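Local coordinates for protein precorrin-6A reductase (Rhodobacter capsulatus, PDB 4X7G) that catalyses the NADPH-dependent reduction of the tetrapyrrole precorrin-6A, a step in the biosynthesis of cobalamin, at residues A121-A126 / H192-N197; R129-I134 / E183-E188. One frame throughout, in Å; residues are numbered along the deposited sequence. Where two conformers were deposited one is given.

Interaction 1 (A121-A126 / H192-N197); sequences AALPQA and HVVAKN. With 3Y8 (3-[(1R,2S,3S,7S,11S,16S,17R,18R,19R)-2,7,12,18-tetrakis(2-hydroxy-2-oxoethyl)-3,13-bis(3-hydroxy-3-oxopropyl)-1,2,5,7,11,17-hexamethyl-17-(3-oxidanyl-3-oxidanylidene-prop-1-enyl)-3,6,8,10,15,16,18,19,21,24-decahydrocorrin-8-yl]propanoic acid), chain C.
Leu123 and Pro124 leave the end of helix 116-122 and pack on Val194 and His192 of strand 192-196. The strand belongs to the parallel sheet of one of the Rossmann-fold domains of this reductase. The contact has two unlike parts. The inner part is buried and wholly apolar. Leu123 reaches in with its CD2 branch and meets the CG2 methyl of Val194 at 4.3 Å. Val130 touches both of these side chains, and Ile218 of strand 216-220 also lies against Leu123. Neighbouring strands thus complete the packing of this buried part. The outer part is less enclosed and partly open to solvent. There Pro124 and His192 approach from opposite directions. CG of His192 lies beside its backbone N, with chi1 at -66°, and the imidazole presents one face to the proline. Pro124 CD sits over that face, 4.3 Å from the ring centroid and 24° off the normal. This is a CH-pi contact, displaced toward the rim near NE2. No hydrogen bond joins the two segments.

The far end of the strand enters the ligand site. Lys196 NZ donates a hydrogen bond to carboxylate oxygen O62 of the bound tetrapyrrole 3Y8, at 3.0 Å. The lysine chain bends at chi3 (-146°) on its way there. An alanine in its place would lack the amine, and O62 would probably be left without this donor. The lysine methylenes also run past a second carboxylate of the ligand. Oxygen O28 of that carboxylate lies 3.2 Å from Lys196 CD and the same distance from Lys196 CE.

Interaction 2 (R129-I134 / E183-E188); sequences RVFLAI and ELLRSE. With 3Y8 (3-[(1R,2S,3S,7S,11S,16S,17R,18R,19R)-2,7,12,18-tetrakis(2-hydroxy-2-oxoethyl)-3,13-bis(3-hydroxy-3-oxopropyl)-1,2,5,7,11,17-hexamethyl-17-(3-oxidanyl-3-oxidanylidene-prop-1-enyl)-3,6,8,10,15,16,18,19,21,24-decahydrocorrin-8-yl]propanoic acid), chain C.
Phe131 points from strand 129-132 into helix 178-187, where Leu184 and Leu185 receive it. The helix covers one face of the parallel sheet, as in Rossmann-type domains. CG of Phe131 is anti to the backbone N, with chi1 at 180°, and the side chain crosses that of Leu185 at about a right angle. Its CB is 4.2 Å from Leu185 CD2. On the ring, Phe131 CD2 makes the closest apolar contact, 3.7 Å from the same Leu185 methyl. At the tip, Phe131 CZ meets Leu184 CD2 at 4.3 Å. CZ also comes to 4.1 Å from carboxylate oxygen O34 of the bound tetrapyrrole 3Y8. Both leucine methyls approach the ring obliquely. Ala133 CB lies over one ring face, offset toward the rim, and the same methyl group touches the carboxylate that carries O34. Leu185 continues the apolar layer toward Ala209 and Leu213 of helix 205-213.

The other end of the contact is polar. Arg129 turns the side of its guanidinium to Glu188, just past the last turn of the helix. NE and NH2 both donate to the backbone oxygen Glu188 O, at 3.1 Å from NE and 3.0 Å from NH2. The oxygen lies near the guanidinium plane, and both nitrogens reach it from the same face of the carbonyl. The Glu188 carboxylate is engaged elsewhere: OE1 forms a salt bridge with Arg168, and OE2 is hydrogen-bonded to His149. OE2 also lies well out of the guanidinium plane of Arg129, so the two share only a nearness of opposite charges. A positive guanidinium at the carboxyl end of a helix is likely to be favoured by the helix dipole, and its two bonds to one oxygen would limit its rotation.

From the N terminus, the chain first builds most of one parallel sheet, strands 4-7 to 93-97, then enters the second. Segment 121-126 takes in the last residues of helix 116-122 and the loop after it, and strand 129-132 follows. The chain then builds strands 149-154 and 167-171 before helix 178-187 returns it to the middle of the sheet. Interaction 2 closes that inner loop. Strand 192-196 comes next, and interaction 1 closes the outer loop, with interaction 2 nested inside it. The two contacts lie on opposite faces of the sheet. Their strands are neighbours, joined by probable backbone hydrogen bonds between Phe131 and both His192 and Val194. Both reach 3Y8.

Interaction 1 (A121-A126 / H192-N197)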
loop_
_atom_site.group_PDB
_atom_site.type_symbol
_atom_site.label_atom_id
_atom_site.label_comp_id
_atom_site.label_asym_id
_atom_site.label_seq_id
_atom_site.Cartn_x
_atom_site.Cartn_y
_atom_site.Cartn_z
ATOM N N ALA A 121 -3.653 21.099 4.299
ATOM C CA ALA A 121 -4.572 22.268 4.402
ATOM C C ALA A 121 -5.738 22.009 5.255
ATOM O O ALA A 121 -6.366 22.966 5.732
ATOM C CB ALA A 121 -4.957 22.698 3.020
ATOM N N ALA A 122 -6.158 20.753 5.479
ATOM C CA ALA A 122 -7.297 20.399 6.301
ATOM C C ALA A 122 -7.075 20.496 7.743
ATOM O O ALA A 122 -8.019 20.527 8.542
ATOM C CB ALA A 122 -7.802 18.991 5.912
ATOM N N LEU A 123 -5.801 20.418 8.172
ATOM C CA LEU A 123 -5.527 20.431 9.582
ATOM C C LEU A 123 -5.945 21.770 10.229
ATOM O O LEU A 123 -5.830 22.799 9.520
ATOM C CB LEU A 123 -4.051 20.217 9.828
ATOM C CG LEU A 123 -3.570 18.789 9.482
ATOM C CD1 LEU A 123 -2.058 18.704 9.630
ATOM C CD2 LEU A 123 -4.221 17.789 10.361
ATOM N N PRO A 124 -6.360 21.742 11.447
ATOM C CA PRO A 124 -6.723 23.030 12.088
ATOM C C PRO A 124 -5.561 23.944 12.261
ATOM O O PRO A 124 -4.381 23.573 12.220
ATOM C CB PRO A 124 -7.290 22.556 13.386
ATOM C CG PRO A 124 -6.552 21.308 13.701
ATOM C CD PRO A 124 -6.305 20.604 12.397
ATOM N N GLN A 125 -5.870 25.259 12.467
ATOM C CA GLN A 125 -4.832 26.191 12.715
ATOM C C GLN A 125 -4.094 26.042 14.080
ATOM O O GLN A 125 -2.886 26.119 14.145
ATOM C CB GLN A 125 -5.440 27.622 12.511
ATOM C CG GLN A 125 -4.357 28.671 12.615
ATOM C CD GLN A 125 -3.449 28.618 11.393
ATOM O OE1 GLN A 125 -3.786 28.012 10.317
ATOM N NE2 GLN A 125 -2.254 29.150 11.545
ATOM N N ALA A 126 -4.868 25.893 15.103
ATOM C CA ALA A 126 -4.342 25.746 16.478
ATOM C C ALA A 126 -3.632 24.397 16.596
ATOM O O ALA A 126 -4.128 23.376 16.011
ATOM C CB ALA A 126 -5.540 25.713 17.380
ATOM N N HIS A 192 -6.141 13.788 15.917
ATOM C CA HIS A 192 -6.532 13.719 14.513
ATOM C C HIS A 192 -5.709 12.658 13.830
ATOM O O HIS A 192 -4.505 12.536 14.146
ATOM C CB HIS A 192 -6.210 14.994 13.750
ATOM C CG HIS A 192 -6.969 16.202 14.176
ATOM N ND1 HIS A 192 -6.708 16.896 15.320
ATOM C CD2 HIS A 192 -7.985 16.838 13.560
ATOM C CE1 HIS A 192 -7.557 17.903 15.432
ATOM N NE2 HIS A 192 -8.353 17.880 14.376
ATOM N N VAL A 193 -6.286 11.871 12.924
ATOM C CA VAL A 193 -5.550 10.902 12.119
ATOM C C VAL A 193 -5.570 11.317 10.665
ATOM O O VAL A 193 -6.664 11.663 10.175
ATOM C CB VAL A 193 -6.113 9.500 12.292
ATOM C CG1 VAL A 193 -5.381 8.504 11.432
ATOM C CG2 VAL A 193 -6.102 9.061 13.745
ATOM N N VAL A 194 -4.441 11.283 10.009
ATOM C CA VAL A 194 -4.343 11.485 8.560
ATOM C C VAL A 194 -4.053 10.144 7.943
ATOM O O VAL A 194 -3.100 9.459 8.359
ATOM C CB VAL A 194 -3.303 12.505 8.172
ATOM C CG1 VAL A 194 -3.120 12.614 6.661
ATOM C CG2 VAL A 194 -3.636 13.869 8.767
ATOM N N ALA A 195 -4.771 9.738 6.900
ATOM C CA ALA A 195 -4.693 8.382 6.328
ATOM C C ALA A 195 -4.935 8.458 4.860
ATOM O O ALA A 195 -5.826 9.204 4.419
ATOM C CB ALA A 195 -5.675 7.458 6.996
ATOM N N LYS A 196 -4.260 7.637 4.077
ATOM C CA LYS A 196 -4.585 7.369 2.674
ATOM C C LYS A 196 -5.619 6.276 2.605
ATOM O O LYS A 196 -5.567 5.324 3.414
ATOM C CB LYS A 196 -3.341 6.867 1.942
ATOM C CG LYS A 196 -2.091 7.770 1.974
ATOM C CD LYS A 196 -0.837 7.052 1.241
ATOM C CE LYS A 196 0.571 7.319 1.783
ATOM N NZ LYS A 196 1.523 6.824 0.837
ATOM N N ASN A 197 -6.580 6.362 1.679
ATOM C CA ASN A 197 -7.605 5.337 1.558
ATOM C C ASN A 197 -7.043 4.091 0.803
ATOM O O ASN A 197 -7.329 3.866 -0.379
ATOM C CB ASN A 197 -8.861 5.825 0.893
ATOM C CG ASN A 197 -10.002 4.853 1.203
ATOM O OD1 ASN A 197 -9.784 3.693 1.586
ATOM N ND2 ASN A 197 -11.253 5.333 1.113
HETATM C C48 3Y8 C . 8.430 -2.151 1.212
HETATM C C47 3Y8 C . 7.592 -4.547 3.164
HETATM C C43 3Y8 C . 2.583 -7.781 4.827
HETATM C C42 3Y8 C . 2.844 -6.282 5.278
HETATM C C41 3Y8 C . 2.247 -5.466 4.148
HETATM C C38 3Y8 C . -0.302 -2.671 3.130
HETATM C C37 3Y8 C . -0.186 -3.243 4.489
HETATM C C36 3Y8 C . 1.085 -3.686 6.605
HETATM C C35 3Y8 C . 0.069 -0.747 6.229
HETATM C C32 3Y8 C . -0.208 3.125 9.137
HETATM C C31 3Y8 C . -0.087 3.113 7.554
HETATM C C2 3Y8 C . 1.757 2.956 4.625
HETATM C C1 3Y8 C . 3.110 2.202 4.373
HETATM C C4 3Y8 C . 1.633 0.636 5.206
HETATM C C5 3Y8 C . 1.202 -0.603 5.493
HETATM C C7 3Y8 C . 1.251 -3.154 5.146
HETATM C C8 3Y8 C . 2.291 -3.973 4.458
HETATM C C6 3Y8 C . 1.803 -1.848 5.080
HETATM C C3 3Y8 C . 1.028 1.990 5.577
HETATM C C11 3Y8 C . 5.855 -2.750 3.937
HETATM C C12 3Y8 C . 6.983 -3.137 3.120
HETATM C C13 3Y8 C . 7.394 -2.147 2.340
HETATM C C14 3Y8 C . 6.583 -0.984 2.653
HETATM C C15 3Y8 C . 6.727 0.248 2.053
HETATM C C16 3Y8 C . 5.836 1.349 2.431
HETATM C C17 3Y8 C . 6.082 2.795 2.095
HETATM C C18 3Y8 C . 4.866 3.483 2.794
HETATM C C19 3Y8 C . 3.780 2.340 3.002
HETATM C C20 3Y8 C . 4.107 2.462 5.507
HETATM C C21 3Y8 C . 8.654 -4.684 4.338
HETATM C C24 3Y8 C . 6.096 -2.975 5.434
HETATM C C25 3Y8 C . 1.936 4.347 5.259
HETATM C C26 3Y8 C . 0.924 3.010 3.336
HETATM O O59 3Y8 C . 8.563 3.644 6.389
HETATM C C57 3Y8 C . 8.679 3.288 5.139
HETATM O O58 3Y8 C . 9.737 3.223 4.459
HETATM C C56 3Y8 C . 7.368 3.100 4.423
HETATM C C55 3Y8 C . 7.405 3.261 2.870
HETATM C C54 3Y8 C . 6.149 3.049 0.608
HETATM C C60 3Y8 C . 4.199 4.646 2.062
HETATM C C61 3Y8 C . 4.958 5.886 1.951
HETATM O O62 3Y8 C . 4.498 6.738 1.101
HETATM O O63 3Y8 C . 5.967 6.119 2.672
HETATM N N24 3Y8 C . 4.572 1.112 2.823
HETATM N N23 3Y8 C . 5.694 -1.357 3.615
HETATM C C49 3Y8 C . 7.722 -2.358 -0.133
HETATM C C50 3Y8 C . 8.594 -2.471 -1.340
HETATM O O51 3Y8 C . 9.833 -2.311 -1.248
HETATM O O52 3Y8 C . 7.970 -2.845 -2.400
HETATM O O23 3Y8 C . 8.545 -5.715 5.033
HETATM O O22 3Y8 C . 9.462 -3.796 4.469
HETATM C C10 3Y8 C . 4.589 -3.510 3.423
HETATM C C9 3Y8 C . 3.337 -3.184 4.161
HETATM N N22 3Y8 C . 3.059 -1.878 4.587
HETATM O O44 3Y8 C . 1.451 -8.212 5.085
HETATM O O45 3Y8 C . 3.517 -8.379 4.482
HETATM O O39 3Y8 C . -1.135 -3.274 2.382
HETATM O O40 3Y8 C . 0.261 -1.613 2.860
HETATM N N21 3Y8 C . 2.737 0.806 4.562
HETATM C C27 3Y8 C . -0.504 3.591 3.551
HETATM O O28 3Y8 C . -0.602 4.823 3.487
HETATM O O29 3Y8 C . -1.448 2.839 3.774
HETATM C C30 3Y8 C . 1.009 2.186 7.126
HETATM O O34 3Y8 C . 0.841 3.575 9.731
HETATM O O33 3Y8 C . -1.363 2.842 9.458
#

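Interaction 2 (R129-I134 / E183-E188)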
loop_
_atom_site.group_PDB
_atom_site.type_symbol
_atom_site.label_atom_id
_atom_site.label_comp_id
_atom_site.label_asym_id
_atom_site.label_seq_id
_atom_site.Cartn_x
_atom_site.Cartn_y
_atom_site.Cartn_z
ATOM N N ARG A 129 -2.572 17.241 17.769
ATOM C CA ARG A 129 -1.707 16.064 17.973
ATOM C C ARG A 129 -2.091 15.061 16.884
ATOM O O ARG A 129 -3.097 14.390 17.007
ATOM C CB ARG A 129 -1.891 15.516 19.362
ATOM C CG ARG A 129 -1.423 16.556 20.442
ATOM C CD ARG A 129 -1.496 15.983 21.845
ATOM N NE ARG A 129 -0.588 14.893 22.085
ATOM C CZ ARG A 129 0.673 14.994 22.399
ATOM N NH1 ARG A 129 1.244 16.173 22.440
ATOM N NH2 ARG A 129 1.423 13.912 22.582
ATOM N N VAL A 130 -1.319 15.094 15.827
ATOM C CA VAL A 130 -1.755 14.446 14.571
ATOM C C VAL A 130 -0.969 13.205 14.263
ATOM O O VAL A 130 0.255 13.275 14.208
ATOM C CB VAL A 130 -1.552 15.454 13.432
ATOM C CG1 VAL A 130 -1.984 14.831 12.081
ATOM C CG2 VAL A 130 -2.258 16.806 13.674
ATOM N N PHE A 131 -1.678 12.084 14.098
ATOM C CA PHE A 131 -1.037 10.867 13.662
ATOM C C PHE A 131 -0.907 10.886 12.161
ATOM O O PHE A 131 -1.979 10.799 11.445
ATOM C CB PHE A 131 -1.751 9.650 14.147
ATOM C CG PHE A 131 -1.132 8.330 13.721
ATOM C CD1 PHE A 131 0.213 8.189 13.448
ATOM C CD2 PHE A 131 -1.947 7.222 13.642
ATOM C CE1 PHE A 131 0.746 6.958 13.130
ATOM C CE2 PHE A 131 -1.409 5.960 13.328
ATOM C CZ PHE A 131 -0.045 5.848 13.084
ATOM N N LEU A 132 0.281 11.110 11.591
ATOM C CA LEU A 132 0.515 11.063 10.159
ATOM C C LEU A 132 0.748 9.686 9.766
ATOM O O LEU A 132 1.899 9.250 9.602
ATOM C CB LEU A 132 1.683 11.921 9.763
ATOM C CG LEU A 132 1.618 13.342 9.995
ATOM C CD1 LEU A 132 2.889 14.028 9.414
ATOM C CD2 LEU A 132 0.411 13.931 9.360
ATOM N N ALA A 133 -0.308 8.916 9.566
ATOM C CA ALA A 133 -0.219 7.520 9.294
ATOM C C ALA A 133 -0.073 7.247 7.860
ATOM O O ALA A 133 -0.824 6.501 7.236
ATOM C CB ALA A 133 -1.462 6.846 9.875
ATOM N N ILE A 134 0.953 7.866 7.254
ATOM C CA ILE A 134 1.191 7.963 5.840
ATOM C C ILE A 134 2.583 7.540 5.499
ATOM O O ILE A 134 2.965 7.651 4.301
ATOM C CB ILE A 134 0.862 9.308 5.273
ATOM C CG1 ILE A 134 1.783 10.357 5.907
ATOM C CG2 ILE A 134 -0.643 9.600 5.418
ATOM C CD1 ILE A 134 1.801 11.639 5.125
ATOM N N GLU A 183 -3.898 1.390 21.500
ATOM C CA GLU A 183 -2.957 1.752 22.532
ATOM C C GLU A 183 -2.054 2.871 22.085
ATOM O O GLU A 183 -1.743 3.762 22.874
ATOM C CB GLU A 183 -2.145 0.484 22.931
ATOM C CG GLU A 183 -0.968 0.766 23.821
ATOM C CD GLU A 183 -1.283 1.299 25.175
ATOM O OE1 GLU A 183 -2.390 1.167 25.594
ATOM O OE2 GLU A 183 -0.438 1.940 25.843
ATOM N N LEU A 184 -1.602 2.873 20.846
ATOM C CA LEU A 184 -0.780 3.956 20.336
ATOM C C LEU A 184 -1.511 5.287 20.340
ATOM O O LEU A 184 -0.973 6.276 20.805
ATOM C CB LEU A 184 -0.319 3.568 18.966
ATOM C CG LEU A 184 0.596 4.611 18.292
ATOM C CD1 LEU A 184 1.821 4.838 19.167
ATOM C CD2 LEU A 184 0.922 4.198 16.894
ATOM N N LEU A 185 -2.695 5.304 19.804
ATOM C CA LEU A 185 -3.421 6.584 19.727
ATOM C C LEU A 185 -3.735 7.107 21.109
ATOM O O LEU A 185 -3.724 8.323 21.351
ATOM C CB LEU A 185 -4.706 6.410 18.942
ATOM C CG LEU A 185 -4.590 6.080 17.492
ATOM C CD1 LEU A 185 -5.942 5.855 16.815
ATOM C CD2 LEU A 185 -3.934 7.174 16.732
ATOM N N ARG A 186 -4.084 6.188 22.056
ATOM C CA ARG A 186 -4.190 6.627 23.483
ATOM C C ARG A 186 -2.897 7.168 24.086
ATOM O O ARG A 186 -2.852 8.269 24.672
ATOM C CB ARG A 186 -4.664 5.426 24.292
ATOM C CG ARG A 186 -6.100 5.017 24.026
ATOM C CD ARG A 186 -6.760 4.390 25.278
ATOM N NE ARG A 186 -5.913 3.354 25.802
ATOM C CZ ARG A 186 -5.051 3.463 26.806
ATOM N NH1 ARG A 186 -5.004 4.500 27.667
ATOM N NH2 ARG A 186 -4.296 2.411 27.028
ATOM N N SER A 187 -1.871 6.425 24.006
ATOM C CA SER A 187 -0.616 6.790 24.662
ATOM C C SER A 187 -0.048 8.115 24.154
ATOM O O SER A 187 0.452 8.967 24.935
ATOM C CB SER A 187 0.343 5.635 24.551
ATOM O OG SER A 187 0.968 5.501 23.314
ATOM N N GLU A 188 -0.293 8.404 22.870
ATOM C CA GLU A 188 0.127 9.634 22.285
ATOM C C GLU A 188 -0.891 10.742 22.381
ATOM O O GLU A 188 -0.624 11.831 21.850
ATOM C CB GLU A 188 0.511 9.419 20.825
ATOM C CG GLU A 188 1.424 10.511 20.272
ATOM C CD GLU A 188 2.880 10.522 20.693
ATOM O OE1 GLU A 188 3.261 9.463 21.305
ATOM O OE2 GLU A 188 3.697 11.390 20.357
HETATM C C48 3Y8 C . 8.430 -2.151 1.212
HETATM C C47 3Y8 C . 7.592 -4.547 3.164
HETATM C C43 3Y8 C . 2.583 -7.781 4.827
HETATM C C42 3Y8 C . 2.844 -6.282 5.278
HETATM C C41 3Y8 C . 2.247 -5.466 4.148
HETATM C C38 3Y8 C . -0.302 -2.671 3.130
HETATM C C37 3Y8 C . -0.186 -3.243 4.489
HETATM C C36 3Y8 C . 1.085 -3.686 6.605
HETATM C C35 3Y8 C . 0.069 -0.747 6.229
HETATM C C32 3Y8 C . -0.208 3.125 9.137
HETATM C C31 3Y8 C . -0.087 3.113 7.554
HETATM C C2 3Y8 C . 1.757 2.956 4.625
HETATM C C1 3Y8 C . 3.110 2.202 4.373
HETATM C C4 3Y8 C . 1.633 0.636 5.206
HETATM C C5 3Y8 C . 1.202 -0.603 5.493
HETATM C C7 3Y8 C . 1.251 -3.154 5.146
HETATM C C8 3Y8 C . 2.291 -3.973 4.458
HETATM C C6 3Y8 C . 1.803 -1.848 5.080
HETATM C C3 3Y8 C . 1.028 1.990 5.577
HETATM C C11 3Y8 C . 5.855 -2.750 3.937
HETATM C C12 3Y8 C . 6.983 -3.137 3.120
HETATM C C13 3Y8 C . 7.394 -2.147 2.340
HETATM C C14 3Y8 C . 6.583 -0.984 2.653
HETATM C C15 3Y8 C . 6.727 0.248 2.053
HETATM C C16 3Y8 C . 5.836 1.349 2.431
HETATM C C17 3Y8 C . 6.082 2.795 2.095
HETATM C C18 3Y8 C . 4.866 3.483 2.794
HETATM C C19 3Y8 C . 3.780 2.340 3.002
HETATM C C20 3Y8 C . 4.107 2.462 5.507
HETATM C C21 3Y8 C . 8.654 -4.684 4.338
HETATM C C24 3Y8 C . 6.096 -2.975 5.434
HETATM C C25 3Y8 C . 1.936 4.347 5.259
HETATM C C26 3Y8 C . 0.924 3.010 3.336
HETATM O O59 3Y8 C . 8.563 3.644 6.389
HETATM C C57 3Y8 C . 8.679 3.288 5.139
HETATM O O58 3Y8 C . 9.737 3.223 4.459
HETATM C C56 3Y8 C . 7.368 3.100 4.423
HETATM C C55 3Y8 C . 7.405 3.261 2.870
HETATM C C54 3Y8 C . 6.149 3.049 0.608
HETATM C C60 3Y8 C . 4.199 4.646 2.062
HETATM C C61 3Y8 C . 4.958 5.886 1.951
HETATM O O62 3Y8 C . 4.498 6.738 1.101
HETATM O O63 3Y8 C . 5.967 6.119 2.672
HETATM N N24 3Y8 C . 4.572 1.112 2.823
HETATM N N23 3Y8 C . 5.694 -1.357 3.615
HETATM C C49 3Y8 C . 7.722 -2.358 -0.133
HETATM C C50 3Y8 C . 8.594 -2.471 -1.340
HETATM O O51 3Y8 C . 9.833 -2.311 -1.248
HETATM O O52 3Y8 C . 7.970 -2.845 -2.400
HETATM O O23 3Y8 C . 8.545 -5.715 5.033
HETATM O O22 3Y8 C . 9.462 -3.796 4.469
HETATM C C10 3Y8 C . 4.589 -3.510 3.423
HETATM C C9 3Y8 C . 3.337 -3.184 4.161
HETATM N N22 3Y8 C . 3.059 -1.878 4.587
HETATM O O44 3Y8 C . 1.451 -8.212 5.085
HETATM O O45 3Y8 C . 3.517 -8.379 4.482
HETATM O O39 3Y8 C . -1.135 -3.274 2.382
HETATM O O40 3Y8 C . 0.261 -1.613 2.860
HETATM N N21 3Y8 C . 2.737 0.806 4.562
HETATM C C27 3Y8 C . -0.504 3.591 3.551
HETATM O O28 3Y8 C . -0.602 4.823 3.487
HETATM O O29 3Y8 C . -1.448 2.839 3.774
HETATM C C30 3Y8 C . 1.009 2.186 7.126
HETATM O O34 3Y8 C . 0.841 3.575 9.731
HETATM O O33 3Y8 C . -1.363 2.842 9.458
#